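Local structure of heme-binding protein HutZ (Vibrio cholerae, 3TGV) at residues 95-98 / 99-102. The protein binds heme and probably catalyses its oxidative degradation to biliverdin beta and delta, with release of iron. The protein carries 1 engineered substitution. Numbering follows the deposited sequence.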
ATOM      1  N   SER A  95      10.524 -13.094 -24.276  1.00 46.06           N
ATOM      2  CA  SER A  95      11.287 -14.229 -23.781  1.00 47.44           C
ATOM      3  C   SER A  95      10.323 -15.308 -23.296  1.00 51.38           C
ATOM      4  O   SER A  95       9.120 -15.064 -23.146  1.00 48.95           O
ATOM      5  CB  SER A  95      12.217 -13.812 -22.640  1.00 53.82           C
ATOM      6  OG  SER A  95      11.486 -13.474 -21.471  1.00 45.92           O
ATOM      7  N   GLU A  96      10.849 -16.501 -23.045  1.00 50.14           N
ATOM      8  CA  GLU A  96      10.006 -17.610 -22.632  1.00 52.54           C
ATOM      9  C   GLU A  96       9.268 -17.300 -21.322  1.00 51.44           C
ATOM     10  O   GLU A  96       8.082 -17.596 -21.186  1.00 50.49           O
ATOM     11  CB  GLU A  96      10.843 -18.876 -22.491  1.00 61.82           C
ATOM     12  CG  GLU A  96      10.030 -20.155 -22.428  1.00 65.51           C
ATOM     13  CD  GLU A  96      10.912 -21.388 -22.416  1.00 70.37           C
ATOM     14  OE1 GLU A  96      10.936 -22.093 -21.383  1.00 70.12           O
ATOM     15  OE2 GLU A  96      11.586 -21.645 -23.441  1.00 72.68           O
ATOM     16  N   LEU A  97       9.971 -16.702 -20.365  1.00 47.85           N
ATOM     17  CA  LEU A  97       9.338 -16.297 -19.114  1.00 45.04           C
ATOM     18  C   LEU A  97       8.234 -15.269 -19.360  1.00 41.69           C
ATOM     19  O   LEU A  97       7.168 -15.330 -18.745  1.00 40.39           O
ATOM     20  CB  LEU A  97      10.369 -15.742 -18.134  1.00 42.01           C
ATOM     21  CG  LEU A  97       9.868 -15.496 -16.705  1.00 40.75           C
ATOM     22  CD1 LEU A  97       9.035 -16.677 -16.215  1.00 40.29           C
ATOM     23  CD2 LEU A  97      11.033 -15.227 -15.748  1.00 39.63           C
ATOM     24  N   TRP A  98       8.494 -14.329 -20.264  1.00 47.44           N
ATOM     25  CA  TRP A  98       7.515 -13.308 -20.619  1.00 42.17           C
ATOM     26  C   TRP A  98       6.225 -13.936 -21.109  1.00 44.40           C
ATOM     27  O   TRP A  98       5.139 -13.619 -20.625  1.00 42.64           O
ATOM     28  CB  TRP A  98       8.068 -12.394 -21.712  1.00 47.87           C
ATOM     29  CG  TRP A  98       7.036 -11.488 -22.311  1.00 46.28           C
ATOM     30  CD1 TRP A  98       6.093 -11.820 -23.248  1.00 47.44           C
ATOM     31  CD2 TRP A  98       6.846 -10.096 -22.031  1.00 44.88           C
ATOM     32  NE1 TRP A  98       5.329 -10.720 -23.558  1.00 45.63           N
ATOM     33  CE2 TRP A  98       5.775  -9.650 -22.827  1.00 46.53           C
ATOM     34  CE3 TRP A  98       7.485  -9.185 -21.185  1.00 44.57           C
ATOM     35  CZ2 TRP A  98       5.321  -8.334 -22.796  1.00 45.66           C
ATOM     36  CZ3 TRP A  98       7.036  -7.880 -21.158  1.00 43.09           C
ATOM     37  CH2 TRP A  98       5.964  -7.466 -21.957  1.00 45.79           C
ATOM     38  N   CYS A  99       6.346 -14.827 -22.085  1.00 46.30           N
ATOM     39  CA  CYS A  99       5.177 -15.454 -22.679  1.00 46.39           C
ATOM     40  C   CYS A  99       4.375 -16.244 -21.646  1.00 42.57           C
ATOM     41  O   CYS A  99       3.146 -16.192 -21.635  1.00 43.47           O
ATOM     42  CB  CYS A  99       5.597 -16.338 -23.856  1.00 55.62           C
ATOM     43  SG  CYS A  99       6.491 -15.428 -25.156  1.00 61.32           S
ATOM     44  N   GLN A 100       5.068 -16.960 -20.766  1.00 45.20           N
ATOM     45  CA  GLN A 100       4.394 -17.745 -19.732  1.00 44.79           C
ATOM     46  C   GLN A 100       3.593 -16.863 -18.778  1.00 43.13           C
ATOM     47  O   GLN A 100       2.409 -17.105 -18.525  1.00 40.42           O
ATOM     48  CB  GLN A 100       5.408 -18.569 -18.945  1.00 46.93           C
ATOM     49  CG  GLN A 100       6.123 -19.618 -19.775  1.00 53.14           C
ATOM     50  CD  GLN A 100       7.381 -20.137 -19.103  1.00 60.19           C
ATOM     51  OE1 GLN A 100       7.391 -20.421 -17.901  1.00 64.97           O
ATOM     52  NE2 GLN A 100       8.456 -20.253 -19.875  1.00 65.64           N
ATOM     53  N   VAL A 101       4.246 -15.837 -18.247  1.00 45.76           N
ATOM     54  CA  VAL A 101       3.606 -14.950 -17.285  1.00 41.05           C
ATOM     55  C   VAL A 101       2.473 -14.153 -17.936  1.00 39.89           C
ATOM     56  O   VAL A 101       1.402 -14.004 -17.347  1.00 36.33           O
ATOM     57  CB  VAL A 101       4.626 -14.006 -16.617  1.00 40.04           C
ATOM     58  CG1 VAL A 101       3.925 -13.059 -15.640  1.00 40.09           C
ATOM     59  CG2 VAL A 101       5.694 -14.816 -15.901  1.00 36.25           C
ATOM     60  N   ILE A 102       2.698 -13.651 -19.150  1.00 40.35           N
ATOM     61  CA  ILE A 102       1.635 -12.947 -19.857  1.00 38.96           C
ATOM     62  C   ILE A 102       0.419 -13.862 -19.996  1.00 38.12           C
ATOM     63  O   ILE A 102      -0.718 -13.465 -19.717  1.00 38.97           O
ATOM     64  CB  ILE A 102       2.074 -12.466 -21.254  1.00 41.92           C
ATOM     65  CG1 ILE A 102       3.193 -11.425 -21.151  1.00 40.39           C
ATOM     66  CG2 ILE A 102       0.896 -11.875 -21.995  1.00 43.36           C
ATOM     67  CD1 ILE A 102       2.824 -10.190 -20.357  1.00 42.35           C
TER
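W98 and I102 meet one turn apart in the N-capped first turns of helix 96-109, which packs on the antiparallel split-barrel sheet of the pyridoxamine 5'-phosphate oxidase family. Four successive i to i+4 backbone bonds start the helix: C99 N to S95 O (3.0 Å), Q100 N to E96 O, V101 N to L97 O and I102 N to W98 O. S95 is the N-cap; its OG takes a weak bond from W98 N (3.3 Å) and is also hydrogen-bonded to E92 O. Among the side chains, I102 makes a CH-pi contact, CG1 standing 3.5 Å from the centroid of the W98 five-membered ring, over its face. C99 comes to the same ring from the edge: with SG beside its own backbone N (chi1 -58°), the sulfur lies 5.2 Å from that centroid. On the exposed flank the extended Q100 side chain runs back past the E96 carbonyl, with CG beside its own backbone N; the position of its amide is doubtful. W98 and V101 reach L124 of strand 122-129, while L97 and V101 both rest on F43 of strand 41-47 and are joined by apolar packing, L97 CD1 to V101 CG2 at 3.8 Å.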